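Local coordinates for protein Exo beta-1,2-glucooligosaccharide sophorohydrolase (non-reducing end) (Parabacteroides distasonis ATCC 8503, PDB 5Z06) that hydrolyses linear beta-1,2-glucan and beta-1,2-glucooligosaccharides of four or more glucose units, releasing sophorose from the non-reducing end, at residues V9-S14 with Y173-E178; A47-N52 with V234-P239; L87-R92 with H133-P138. All coordinates share one frame; numbering follows the deposited sequence.

Interaction 1: residues V9-S14 with Y173-E178. With CA (calcium ion), chain C.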
ATOM      1  N   VAL A   9       8.929   9.798 -12.352  1.00 35.84           N
ATOM      2  CA  VAL A   9      10.070  10.169 -11.526  1.00 34.02           C
ATOM      3  C   VAL A   9      10.996   8.974 -11.379  1.00 33.75           C
ATOM      4  O   VAL A   9      10.546   7.896 -11.051  1.00 35.48           O
ATOM      5  CB  VAL A   9       9.579  10.632 -10.138  1.00 33.75           C
ATOM      6  CG1 VAL A   9      10.730  10.907  -9.177  1.00 33.58           C
ATOM      7  CG2 VAL A   9       8.719  11.875 -10.286  1.00 33.80           C
ATOM      8  N   PHE A  10      12.288   9.176 -11.610  1.00 31.86           N
ATOM      9  CA  PHE A  10      13.296   8.163 -11.330  1.00 32.61           C
ATOM     10  C   PHE A  10      13.806   8.269  -9.901  1.00 33.42           C
ATOM     11  O   PHE A  10      14.147   7.270  -9.286  1.00 34.21           O
ATOM     12  CB  PHE A  10      14.463   8.301 -12.292  1.00 32.20           C
ATOM     13  CG  PHE A  10      14.092   8.026 -13.699  1.00 32.56           C
ATOM     14  CD1 PHE A  10      14.034   6.727 -14.161  1.00 31.87           C
ATOM     15  CD2 PHE A  10      13.774   9.069 -14.566  1.00 33.97           C
ATOM     16  CE1 PHE A  10      13.677   6.456 -15.471  1.00 33.79           C
ATOM     17  CE2 PHE A  10      13.425   8.805 -15.886  1.00 34.47           C
ATOM     18  CZ  PHE A  10      13.380   7.501 -16.340  1.00 32.86           C
ATOM     19  N   PHE A  11      13.913   9.490  -9.392  1.00 33.14           N
ATOM     20  CA  PHE A  11      14.265   9.680  -8.010  1.00 33.29           C
ATOM     21  C   PHE A  11      13.792  11.019  -7.508  1.00 34.13           C
ATOM     22  O   PHE A  11      14.061  12.043  -8.132  1.00 36.36           O
ATOM     23  CB  PHE A  11      15.772   9.602  -7.843  1.00 32.82           C
ATOM     24  CG  PHE A  11      16.205   9.744  -6.431  1.00 32.11           C
ATOM     25  CD1 PHE A  11      16.205   8.645  -5.596  1.00 30.34           C
ATOM     26  CD2 PHE A  11      16.586  10.975  -5.927  1.00 32.05           C
ATOM     27  CE1 PHE A  11      16.588   8.762  -4.285  1.00 31.46           C
ATOM     28  CE2 PHE A  11      16.967  11.098  -4.602  1.00 32.16           C
ATOM     29  CZ  PHE A  11      16.972   9.993  -3.780  1.00 30.44           C
ATOM     30  N   GLU A  12      13.094  11.007  -6.387  1.00 32.82           N
ATOM     31  CA  GLU A  12      12.826  12.209  -5.618  1.00 33.99           C
ATOM     32  C   GLU A  12      13.519  12.126  -4.262  1.00 33.09           C
ATOM     33  O   GLU A  12      14.263  13.027  -3.880  1.00 32.42           O
ATOM     34  CB  GLU A  12      11.338  12.373  -5.419  1.00 37.60           C
ATOM     35  CG  GLU A  12      10.974  13.607  -4.616  1.00 42.34           C
ATOM     36  CD  GLU A  12       9.508  13.932  -4.738  1.00 45.38           C
ATOM     37  OE1 GLU A  12       8.679  13.125  -4.264  1.00 47.49           O
ATOM     38  OE2 GLU A  12       9.201  14.980  -5.335  1.00 47.35           O
ATOM     39  N   ASN A  13      13.237  11.054  -3.538  1.00 33.63           N
ATOM     40  CA  ASN A  13      13.777  10.812  -2.196  1.00 33.96           C
ATOM     41  C   ASN A  13      13.801   9.322  -1.953  1.00 30.65           C
ATOM     42  O   ASN A  13      12.937   8.602  -2.428  1.00 31.51           O
ATOM     43  CB  ASN A  13      12.894  11.479  -1.123  1.00 33.01           C
ATOM     44  CG  ASN A  13      13.184  12.959  -0.959  1.00 32.86           C
ATOM     45  OD1 ASN A  13      14.338  13.362  -0.887  1.00 33.05           O
ATOM     46  ND2 ASN A  13      12.140  13.776  -0.880  1.00 32.44           N
ATOM     47  N   SER A  14      14.801   8.865  -1.228  1.00 31.33           N
ATOM     48  CA  SER A  14      14.853   7.487  -0.763  1.00 30.62           C
ATOM     49  C   SER A  14      14.130   7.459   0.560  1.00 32.20           C
ATOM     50  O   SER A  14      14.468   8.239   1.460  1.00 34.65           O
ATOM     51  CB  SER A  14      16.286   7.036  -0.578  1.00 28.34           C
ATOM     52  OG  SER A  14      16.337   5.676  -0.258  1.00 29.35           O
ATOM     53  N   TYR A 173      26.099  14.860  -6.460  1.00 32.58           N
ATOM     54  CA  TYR A 173      24.833  14.458  -5.947  1.00 33.66           C
ATOM     55  C   TYR A 173      23.771  14.673  -7.006  1.00 33.91           C
ATOM     56  O   TYR A 173      23.780  15.675  -7.709  1.00 34.95           O
ATOM     57  CB  TYR A 173      24.510  15.237  -4.697  1.00 32.82           C
ATOM     58  CG  TYR A 173      25.591  15.132  -3.673  1.00 34.45           C
ATOM     59  CD1 TYR A 173      25.618  14.078  -2.772  1.00 35.07           C
ATOM     60  CD2 TYR A 173      26.610  16.079  -3.609  1.00 33.00           C
ATOM     61  CE1 TYR A 173      26.618  13.983  -1.814  1.00 36.26           C
ATOM     62  CE2 TYR A 173      27.610  15.988  -2.655  1.00 34.25           C
ATOM     63  CZ  TYR A 173      27.605  14.944  -1.763  1.00 33.04           C
ATOM     64  OH  TYR A 173      28.594  14.839  -0.832  1.00 33.59           O
ATOM     65  N   LEU A 174      22.871  13.702  -7.113  1.00 35.67           N
ATOM     66  CA  LEU A 174      21.774  13.732  -8.063  1.00 35.32           C
ATOM     67  C   LEU A 174      20.496  13.648  -7.260  1.00 35.07           C
ATOM     68  O   LEU A 174      20.348  12.785  -6.393  1.00 37.04           O
ATOM     69  CB  LEU A 174      21.858  12.560  -9.017  1.00 36.58           C
ATOM     70  CG  LEU A 174      23.235  12.350  -9.642  1.00 37.43           C
ATOM     71  CD1 LEU A 174      23.174  11.084 -10.479  1.00 38.62           C
ATOM     72  CD2 LEU A 174      23.659  13.540 -10.492  1.00 38.52           C
ATOM     73  N   ASP A 175      19.597  14.574  -7.539  1.00 31.05           N
ATOM     74  CA  ASP A 175      18.305  14.610  -6.935  1.00 31.25           C
ATOM     75  C   ASP A 175      17.252  14.952  -8.001  1.00 32.09           C
ATOM     76  O   ASP A 175      17.568  15.478  -9.072  1.00 30.21           O
ATOM     77  CB  ASP A 175      18.309  15.654  -5.813  1.00 28.95           C
ATOM     78  CG  ASP A 175      17.290  15.368  -4.753  1.00 28.37           C
ATOM     79  OD1 ASP A 175      16.604  14.337  -4.835  1.00 28.79           O
ATOM     80  OD2 ASP A 175      17.155  16.169  -3.813  1.00 28.03           O
ATOM     81  N   ASP A 176      16.006  14.628  -7.695  1.00 31.67           N
ATOM     82  CA  ASP A 176      14.859  15.016  -8.506  1.00 34.75           C
ATOM     83  C   ASP A 176      15.002  14.673  -9.974  1.00 33.62           C
ATOM     84  O   ASP A 176      14.795  15.507 -10.858  1.00 37.31           O
ATOM     85  CB  ASP A 176      14.572  16.467  -8.258  1.00 37.73           C
ATOM     86  CG  ASP A 176      14.431  16.738  -6.801  1.00 39.27           C
ATOM     87  OD1 ASP A 176      13.667  15.996  -6.150  1.00 43.68           O
ATOM     88  OD2 ASP A 176      15.115  17.634  -6.295  1.00 45.13           O
ATOM     89  N   ILE A 177      15.355  13.412 -10.189  1.00 31.29           N
ATOM     90  CA  ILE A 177      15.550  12.844 -11.498  1.00 31.76           C
ATOM     91  C   ILE A 177      14.171  12.429 -11.946  1.00 33.97           C
ATOM     92  O   ILE A 177      13.533  11.547 -11.348  1.00 34.57           O
ATOM     93  CB  ILE A 177      16.466  11.630 -11.469  1.00 32.05           C
ATOM     94  CG1 ILE A 177      17.762  11.964 -10.723  1.00 32.92           C
ATOM     95  CG2 ILE A 177      16.750  11.178 -12.888  1.00 33.36           C
ATOM     96  CD1 ILE A 177      18.657  10.794 -10.470  1.00 34.88           C
ATOM     97  N   GLU A 178      13.697  13.093 -12.985  1.00 36.79           N
ATOM     98  CA  GLU A 178      12.328  12.933 -13.422  1.00 40.00           C
ATOM     99  C   GLU A 178      12.136  13.398 -14.855  1.00 38.93           C
ATOM    100  O   GLU A 178      12.905  14.235 -15.375  1.00 36.28           O
ATOM    101  CB  GLU A 178      11.389  13.725 -12.504  1.00 41.32           C
ATOM    102  CG  GLU A 178      11.668  15.212 -12.453  1.00 42.01           C
ATOM    103  CD  GLU A 178      10.851  15.932 -11.402  1.00 42.10           C
ATOM    104  OE1 GLU A 178       9.865  15.365 -10.870  1.00 46.05           O
ATOM    105  OE2 GLU A 178      11.199  17.087 -11.112  1.00 39.90           O
TER
HETATM  106 CA    CA C 801      15.390  14.617  -2.714  1.00 31.11          CA

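Interaction 2: residues A47-N52 with V234-P239. With CA (calcium ion), chain C.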
ATOM      1  N   ALA A  47      20.497  17.734  -0.352  1.00 33.15           N
ATOM      2  CA  ALA A  47      19.331  17.432  -1.132  1.00 34.79           C
ATOM      3  C   ALA A  47      18.787  18.721  -1.692  1.00 36.48           C
ATOM      4  O   ALA A  47      18.807  19.770  -1.007  1.00 34.78           O
ATOM      5  CB  ALA A  47      18.264  16.770  -0.265  1.00 32.34           C
ATOM      6  N   PHE A  48      18.274  18.635  -2.918  1.00 35.42           N
ATOM      7  CA  PHE A  48      17.398  19.673  -3.411  1.00 35.55           C
ATOM      8  C   PHE A  48      15.996  19.522  -2.806  1.00 33.92           C
ATOM      9  O   PHE A  48      15.566  20.387  -2.060  1.00 33.01           O
ATOM     10  CB  PHE A  48      17.322  19.714  -4.932  1.00 37.52           C
ATOM     11  CG  PHE A  48      16.553  20.884  -5.405  1.00 40.63           C
ATOM     12  CD1 PHE A  48      17.158  22.139  -5.398  1.00 40.95           C
ATOM     13  CD2 PHE A  48      15.198  20.779  -5.710  1.00 37.61           C
ATOM     14  CE1 PHE A  48      16.447  23.263  -5.752  1.00 40.61           C
ATOM     15  CE2 PHE A  48      14.485  21.900  -6.071  1.00 39.22           C
ATOM     16  CZ  PHE A  48      15.110  23.141  -6.095  1.00 40.64           C
ATOM     17  N   THR A  49      15.268  18.453  -3.145  1.00 33.07           N
ATOM     18  CA  THR A  49      14.064  18.109  -2.367  1.00 31.07           C
ATOM     19  C   THR A  49      14.545  17.426  -1.106  1.00 31.47           C
ATOM     20  O   THR A  49      15.138  16.350  -1.185  1.00 27.36           O
ATOM     21  CB  THR A  49      13.083  17.176  -3.051  1.00 29.34           C
ATOM     22  OG1 THR A  49      13.787  16.073  -3.607  1.00 28.26           O
ATOM     23  CG2 THR A  49      12.310  17.913  -4.096  1.00 29.42           C
ATOM     24  N   PRO A  50      14.309  18.062   0.050  1.00 33.23           N
ATOM     25  CA  PRO A  50      14.791  17.524   1.275  1.00 34.45           C
ATOM     26  C   PRO A  50      14.291  16.135   1.573  1.00 38.54           C
ATOM     27  O   PRO A  50      13.260  15.648   1.044  1.00 33.68           O
ATOM     28  CB  PRO A  50      14.253  18.486   2.327  1.00 34.22           C
ATOM     29  CG  PRO A  50      13.079  19.100   1.686  1.00 34.51           C
ATOM     30  CD  PRO A  50      13.546  19.298   0.293  1.00 34.06           C
ATOM     31  N   GLY A  51      15.019  15.604   2.542  1.00 41.00           N
ATOM     32  CA  GLY A  51      15.226  14.235   2.729  1.00 36.42           C
ATOM     33  C   GLY A  51      16.652  14.114   2.214  1.00 34.43           C
ATOM     34  O   GLY A  51      17.617  14.422   2.901  1.00 31.26           O
ATOM     35  N   ASN A  52      16.773  13.685   0.968  1.00 31.77           N
ATOM     36  CA  ASN A  52      18.016  13.137   0.525  1.00 30.18           C
ATOM     37  C   ASN A  52      18.190  13.206  -0.969  1.00 29.75           C
ATOM     38  O   ASN A  52      17.281  13.578  -1.727  1.00 30.41           O
ATOM     39  CB  ASN A  52      18.165  11.709   1.069  1.00 30.81           C
ATOM     40  CG  ASN A  52      17.000  10.818   0.704  1.00 32.46           C
ATOM     41  OD1 ASN A  52      16.632  10.719  -0.458  1.00 33.30           O
ATOM     42  ND2 ASN A  52      16.420  10.162   1.693  1.00 31.14           N
ATOM     43  N   VAL A 234      12.441  20.162   5.569  1.00 38.56           N
ATOM     44  CA  VAL A 234      12.612  18.769   5.992  1.00 35.49           C
ATOM     45  C   VAL A 234      11.994  17.743   5.069  1.00 34.45           C
ATOM     46  O   VAL A 234      12.391  16.582   5.116  1.00 37.24           O
ATOM     47  CB  VAL A 234      12.122  18.502   7.418  1.00 35.64           C
ATOM     48  CG1 VAL A 234      13.071  19.163   8.406  1.00 37.47           C
ATOM     49  CG2 VAL A 234      10.669  18.930   7.613  1.00 34.07           C
ATOM     50  N   ALA A 235      11.035  18.145   4.247  1.00 32.40           N
ATOM     51  CA  ALA A 235      10.351  17.193   3.385  1.00 33.92           C
ATOM     52  C   ALA A 235       9.598  17.893   2.292  1.00 33.66           C
ATOM     53  O   ALA A 235       9.329  19.095   2.372  1.00 33.67           O
ATOM     54  CB  ALA A 235       9.371  16.336   4.195  1.00 33.66           C
ATOM     55  N   VAL A 236       9.252  17.116   1.272  1.00 34.28           N
ATOM     56  CA  VAL A 236       8.310  17.557   0.267  1.00 34.43           C
ATOM     57  C   VAL A 236       7.197  16.541   0.216  1.00 34.65           C
ATOM     58  O   VAL A 236       7.407  15.347   0.449  1.00 30.29           O
ATOM     59  CB  VAL A 236       8.892  17.725  -1.151  1.00 35.68           C
ATOM     60  CG1 VAL A 236       9.881  18.870  -1.182  1.00 38.97           C
ATOM     61  CG2 VAL A 236       9.526  16.441  -1.691  1.00 37.02           C
ATOM     62  N   ARG A 237       6.006  17.033  -0.077  1.00 34.33           N
ATOM     63  CA  ARG A 237       4.894  16.166  -0.273  1.00 35.32           C
ATOM     64  C   ARG A 237       4.211  16.557  -1.555  1.00 34.17           C
ATOM     65  O   ARG A 237       3.846  17.710  -1.766  1.00 37.10           O
ATOM     66  CB  ARG A 237       3.959  16.215   0.941  1.00 34.88           C
ATOM     67  CG  ARG A 237       4.484  15.431   2.133  1.00 33.61           C
ATOM     68  CD  ARG A 237       4.457  13.936   1.853  1.00 33.55           C
ATOM     69  NE  ARG A 237       4.958  13.121   2.956  1.00 31.96           N
ATOM     70  CZ  ARG A 237       6.232  12.772   3.156  1.00 31.88           C
ATOM     71  NH1 ARG A 237       7.217  13.195   2.360  1.00 32.72           N
ATOM     72  NH2 ARG A 237       6.536  12.017   4.198  1.00 29.63           N
ATOM     73  N   ARG A 238       4.037  15.566  -2.403  1.00 33.12           N
ATOM     74  CA  ARG A 238       3.310  15.717  -3.626  1.00 35.79           C
ATOM     75  C   ARG A 238       1.849  16.064  -3.310  1.00 38.04           C
ATOM     76  O   ARG A 238       1.362  15.718  -2.228  1.00 38.41           O
ATOM     77  CB  ARG A 238       3.385  14.413  -4.406  1.00 37.20           C
ATOM     78  CG  ARG A 238       4.765  14.060  -4.914  1.00 38.39           C
ATOM     79  CD  ARG A 238       5.092  14.910  -6.113  1.00 39.88           C
ATOM     80  NE  ARG A 238       6.482  14.792  -6.523  1.00 42.59           N
ATOM     81  CZ  ARG A 238       7.013  15.404  -7.585  1.00 44.11           C
ATOM     82  NH1 ARG A 238       6.261  16.159  -8.376  1.00 45.51           N
ATOM     83  NH2 ARG A 238       8.314  15.252  -7.868  1.00 47.38           N
ATOM     84  N   PRO A 239       1.143  16.731  -4.251  1.00 39.10           N
ATOM     85  CA  PRO A 239      -0.239  17.227  -4.038  1.00 39.23           C
ATOM     86  C   PRO A 239      -1.309  16.184  -3.640  1.00 37.42           C
ATOM     87  O   PRO A 239      -2.295  16.541  -3.025  1.00 37.90           O
ATOM     88  CB  PRO A 239      -0.603  17.872  -5.392  1.00 39.62           C
ATOM     89  CG  PRO A 239       0.680  18.004  -6.136  1.00 39.62           C
ATOM     90  CD  PRO A 239       1.560  16.897  -5.657  1.00 39.06           C
TER
HETATM   91 CA    CA C 801      15.390  14.617  -2.714  1.00 31.11          CA
HETATM   92  O   HOH W   1      10.525  14.604   1.576  1.00 25.55           O

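Interaction 3: residues L87-R92 with H133-P138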
ATOM      1  N   LEU A  87      14.262  15.134 -19.525  1.00 38.92           N
ATOM      2  CA  LEU A  87      14.780  14.528 -18.317  1.00 34.64           C
ATOM      3  C   LEU A  87      15.346  15.657 -17.496  1.00 34.02           C
ATOM      4  O   LEU A  87      16.394  16.212 -17.827  1.00 34.16           O
ATOM      5  CB  LEU A  87      15.861  13.519 -18.638  1.00 34.08           C
ATOM      6  CG  LEU A  87      16.652  12.959 -17.454  1.00 32.84           C
ATOM      7  CD1 LEU A  87      15.736  12.154 -16.543  1.00 32.92           C
ATOM      8  CD2 LEU A  87      17.776  12.095 -17.983  1.00 32.62           C
ATOM      9  N   SER A  88      14.635  16.023 -16.443  1.00 33.56           N
ATOM     10  CA  SER A  88      15.107  17.019 -15.506  1.00 34.10           C
ATOM     11  C   SER A  88      15.781  16.351 -14.298  1.00 37.36           C
ATOM     12  O   SER A  88      15.314  15.329 -13.810  1.00 36.59           O
ATOM     13  CB  SER A  88      13.962  17.894 -15.062  1.00 35.10           C
ATOM     14  OG  SER A  88      14.314  18.658 -13.932  1.00 34.91           O
ATOM     15  N   MET A  89      16.906  16.913 -13.861  1.00 37.98           N
ATOM     16  CA  MET A  89      17.562  16.528 -12.616  1.00 38.15           C
ATOM     17  C   MET A  89      18.037  17.765 -11.877  1.00 37.56           C
ATOM     18  O   MET A  89      18.079  18.872 -12.424  1.00 37.45           O
ATOM     19  CB  MET A  89      18.792  15.677 -12.875  1.00 39.43           C
ATOM     20  CG  MET A  89      18.719  14.792 -14.091  1.00 43.64           C
ATOM     21  SD  MET A  89      20.124  13.689 -14.081  1.00 48.98           S
ATOM     22  CE  MET A  89      21.420  14.810 -14.564  1.00 46.61           C
ATOM     23  N   GLN A  90      18.423  17.550 -10.633  1.00 34.87           N
ATOM     24  CA  GLN A  90      19.157  18.525  -9.867  1.00 35.56           C
ATOM     25  C   GLN A  90      20.518  17.877  -9.653  1.00 37.13           C
ATOM     26  O   GLN A  90      20.587  16.719  -9.229  1.00 34.77           O
ATOM     27  CB  GLN A  90      18.456  18.811  -8.550  1.00 34.94           C
ATOM     28  CG  GLN A  90      17.148  19.566  -8.714  1.00 37.11           C
ATOM     29  CD  GLN A  90      17.319  21.055  -8.924  1.00 39.26           C
ATOM     30  OE1 GLN A  90      18.422  21.601  -8.847  1.00 46.73           O
ATOM     31  NE2 GLN A  90      16.215  21.728  -9.174  1.00 41.62           N
ATOM     32  N   VAL A  91      21.588  18.613  -9.977  1.00 36.30           N
ATOM     33  CA  VAL A  91      22.952  18.093  -9.952  1.00 34.81           C
ATOM     34  C   VAL A  91      23.782  19.034  -9.103  1.00 35.56           C
ATOM     35  O   VAL A  91      23.733  20.246  -9.265  1.00 35.81           O
ATOM     36  CB  VAL A  91      23.544  17.975 -11.357  1.00 34.85           C
ATOM     37  CG1 VAL A  91      24.892  17.267 -11.348  1.00 35.57           C
ATOM     38  CG2 VAL A  91      22.602  17.201 -12.251  1.00 36.55           C
ATOM     39  N   ARG A  92      24.527  18.465  -8.171  1.00 36.83           N
ATOM     40  CA  ARG A  92      25.373  19.241  -7.298  1.00 37.84           C
ATOM     41  C   ARG A  92      26.748  18.600  -7.298  1.00 38.90           C
ATOM     42  O   ARG A  92      26.876  17.383  -7.177  1.00 38.24           O
ATOM     43  CB  ARG A  92      24.793  19.263  -5.901  1.00 39.28           C
ATOM     44  CG  ARG A  92      25.590  20.060  -4.887  1.00 41.70           C
ATOM     45  CD  ARG A  92      25.203  19.622  -3.497  1.00 43.99           C
ATOM     46  NE  ARG A  92      25.887  20.361  -2.451  1.00 43.26           N
ATOM     47  CZ  ARG A  92      25.412  21.430  -1.824  1.00 43.88           C
ATOM     48  NH1 ARG A  92      24.231  21.952  -2.145  1.00 45.76           N
ATOM     49  NH2 ARG A  92      26.138  21.982  -0.863  1.00 43.24           N
ATOM     50  N   HIS A 133      22.263  22.528  -9.320  1.00 43.93           N
ATOM     51  CA  HIS A 133      22.108  23.000 -10.689  1.00 45.68           C
ATOM     52  C   HIS A 133      20.963  22.284 -11.361  1.00 46.05           C
ATOM     53  O   HIS A 133      21.012  21.061 -11.516  1.00 41.91           O
ATOM     54  CB  HIS A 133      23.379  22.729 -11.483  1.00 46.80           C
ATOM     55  CG  HIS A 133      24.557  23.466 -10.955  1.00 47.67           C
ATOM     56  ND1 HIS A 133      24.548  24.832 -10.785  1.00 51.28           N
ATOM     57  CD2 HIS A 133      25.760  23.033 -10.515  1.00 48.85           C
ATOM     58  CE1 HIS A 133      25.708  25.214 -10.287  1.00 53.66           C
ATOM     59  NE2 HIS A 133      26.460  24.141 -10.107  1.00 51.86           N
ATOM     60  N   PRO A 134      19.912  23.031 -11.746  1.00 47.65           N
ATOM     61  CA  PRO A 134      18.911  22.351 -12.565  1.00 46.63           C
ATOM     62  C   PRO A 134      19.515  21.930 -13.893  1.00 44.65           C
ATOM     63  O   PRO A 134      20.266  22.682 -14.489  1.00 52.33           O
ATOM     64  CB  PRO A 134      17.789  23.399 -12.736  1.00 44.68           C
ATOM     65  CG  PRO A 134      18.292  24.651 -12.136  1.00 43.06           C
ATOM     66  CD  PRO A 134      19.410  24.300 -11.201  1.00 44.55           C
ATOM     67  N   VAL A 135      19.234  20.705 -14.299  1.00 43.32           N
ATOM     68  CA  VAL A 135      19.622  20.192 -15.590  1.00 42.81           C
ATOM     69  C   VAL A 135      18.350  19.737 -16.286  1.00 44.31           C
ATOM     70  O   VAL A 135      17.511  19.099 -15.662  1.00 43.45           O
ATOM     71  CB  VAL A 135      20.581  19.010 -15.427  1.00 43.71           C
ATOM     72  CG1 VAL A 135      20.842  18.306 -16.750  1.00 43.63           C
ATOM     73  CG2 VAL A 135      21.885  19.494 -14.827  1.00 44.05           C
ATOM     74  N   SER A 136      18.213  20.091 -17.567  1.00 43.99           N
ATOM     75  CA  SER A 136      17.137  19.596 -18.435  1.00 43.72           C
ATOM     76  C   SER A 136      17.765  19.048 -19.684  1.00 43.38           C
ATOM     77  O   SER A 136      18.466  19.757 -20.398  1.00 51.67           O
ATOM     78  CB  SER A 136      16.171  20.702 -18.831  1.00 43.76           C
ATOM     79  OG  SER A 136      15.473  21.190 -17.711  1.00 46.77           O
ATOM     80  N   ILE A 137      17.526  17.780 -19.947  1.00 41.47           N
ATOM     81  CA  ILE A 137      18.015  17.152 -21.145  1.00 41.09           C
ATOM     82  C   ILE A 137      16.759  16.890 -21.938  1.00 42.49           C
ATOM     83  O   ILE A 137      15.910  16.117 -21.485  1.00 42.13           O
ATOM     84  CB  ILE A 137      18.751  15.838 -20.855  1.00 40.42           C
ATOM     85  CG1 ILE A 137      19.907  16.088 -19.891  1.00 40.78           C
ATOM     86  CG2 ILE A 137      19.245  15.215 -22.157  1.00 40.62           C
ATOM     87  CD1 ILE A 137      20.440  14.850 -19.217  1.00 42.10           C
ATOM     88  N   PRO A 138      16.618  17.555 -23.104  1.00 42.81           N
ATOM     89  CA  PRO A 138      15.531  17.183 -23.967  1.00 42.78           C
ATOM     90  C   PRO A 138      15.606  15.701 -24.274  1.00 42.58           C
ATOM     91  O   PRO A 138      16.682  15.187 -24.608  1.00 45.60           O
ATOM     92  CB  PRO A 138      15.787  18.028 -25.237  1.00 42.22           C
ATOM     93  CG  PRO A 138      16.432  19.262 -24.726  1.00 41.78           C
ATOM     94  CD  PRO A 138      17.319  18.763 -23.605  1.00 44.01           C
TER

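Interaction 1: residues V9-S14 with Y173-E178
Phe-11 and Asp-175 meet beside a calcium ion, an instance of a metal finishing the join that a very short strand begins. The Phe-11 side chain can be followed outward: CB rests 4.1 Å from Ile-177 CD1, CG stands anti to the backbone N (chi1 -178°), and CD2 and CE2 then come to 3.5 and 3.3 Å of Asp-175 OD1. That oxygen lies at the ring edge, near the ring plane, while Asn-13 N sits over the centre of one ring face. An alanine here would probably open a gap beside Asp-175 OD1 and under Asn-13 N, where the ring had been, leaving the metal-binding carboxylate less firmly placed.

The backbones of the two segments form an antiparallel pair in which the register slips by one between Val-9 and Phe-11, a beta bulge in strand 9-11 with Phe-10 as the extra residue. Ile-177 O takes two donors as a result, Phe-10 N at 2.7 Å and Phe-11 N at 2.9 Å, the latter on a lone pair in the carbonyl plane; the return bond from Ile-177 N to Phe-11 O is weak.

Past the bulge, calcium is bound by Glu-12 O at 2.3 Å, by Asn-13 OD1 at 2.5 Å and by both carboxylate oxygens of Asp-175, with Thr-49 and Asn-52 completing the site. Asp-176 N reaches Asp-175 OD1 from above the carboxylate plane, a 2.9 Å hydrogen bond bent to 131° at the hydrogen.

Interaction 2: residues A47-N52 with V234-P239
Pro-50 packs against Ala-235 where the calcium-binding loop 47-52 leans on an outermost strand of a four-stranded antiparallel sheet. Strand 232-237 carries a classic beta bulge there, Val-234 and Ala-235 both facing Ile-222 of its neighbour. The loop, which precedes strand 53-59 of a different sheet, thereby brings the two sheets together.

Apolar packing makes up most of the direct contact. The proline ring lies on the backbone at the bulge, with CG 3.4 Å from Ala-235 N and CB closest to the carbonyl carbon of Val-234. Its CD meets Val-236 CG1 at 4.0 Å, the two side chains crossing at about a right angle. Thr-49 adds its CB, 3.9 Å from Val-236 CG2, and its CG2 also touches the valine methyls.

Metal bonds hold the loop in shape. OG1 of Thr-49 stands between the backbone N and the carbonyl carbon (chi1 47°), and from there it joins Thr-49 O in binding calcium, each at 2.3 Å, while Asn-52 O closes in at 2.4 Å. Thr-49 OG1 is probably also hydrogen-bonded to Asp-176 OD1.

No direct hydrogen bond crosses between the segments; a water does the work instead, donating to Pro-50 O at 3.0 Å and accepting from Val-236 N at 2.8 Å.

Interaction 3: residues L87-R92 with H133-P138
Val-91 and Val-135 both hold CG1 anti to the backbone N (chi1 -173° and 171°), leaving each CG2 beside its own N, and the two CG2 methyls meet at 3.5 Å. Met-89, bent at chi3 (-75°), brings its CE round to 4.2 Å from the other methyl of the same valine, Val-135 CG1. Further along, Leu-87 and Ile-137 lie side by side, CD2 to CD1 at 4.0 Å.

The backbones that carry them form a regular antiparallel ladder in which hydrogen-bonded and non-hydrogen-bonded pairs alternate. Leu-87 with Ile-137, Met-89 with Val-135 and Val-91 with His-133 each exchange two N-H···O bonds. Between them CA-H···O contacts take over, as where Ser-88 CA comes to 3.2 Å of Val-135 O. Pro-134 falls opposite Gln-90 at a non-hydrogen-bonded pair, so its lack of an N-H costs this ladder nothing; Gln-90 OE1 lies 3.7 Å from the proline CD.

At the ladder's end the CB of His-133 touches Val-91 O at 3.3 Å. Leu-87, Met-89 and Ile-137 also touch Ile-105 of strand 104-109, in the five-stranded antiparallel sheet packed on this one, as in a beta-sandwich. Backbone polarity is thus shared out, Leu-87, Met-89 and Val-91 being satisfied across the ladder while Ser-88 and Gln-90 turn their N-H groups to strand 169-180; the largely hydrocarbon face also carries His-133, whose NE2 is hydrogen-bonded to Arg-128 O.

Interactions 1 and 3 belong to one antiparallel sheet: strand 169-180 has strand 9-11 on one flank and strand 86-93 on the other, and Asp-175 O and Glu-178 O bind the backbone N atoms of Gln-90 and Ser-88. Interactions 1 and 2 share the calcium ion and are further tied by the salt bridge from Glu-12 to Arg-238, which joins the chain just after strand 9-11 to that just after strand 232-237. All three contacts are largely buried, though interaction 3 has Pro-134 and Ser-136 exposed, and interaction 2 has Gly-51. Chemistry follows place: a bulged ladder with metal ligands in 1, water and proline packing between sheets in 2, and a regular ladder with apolar packing in 3.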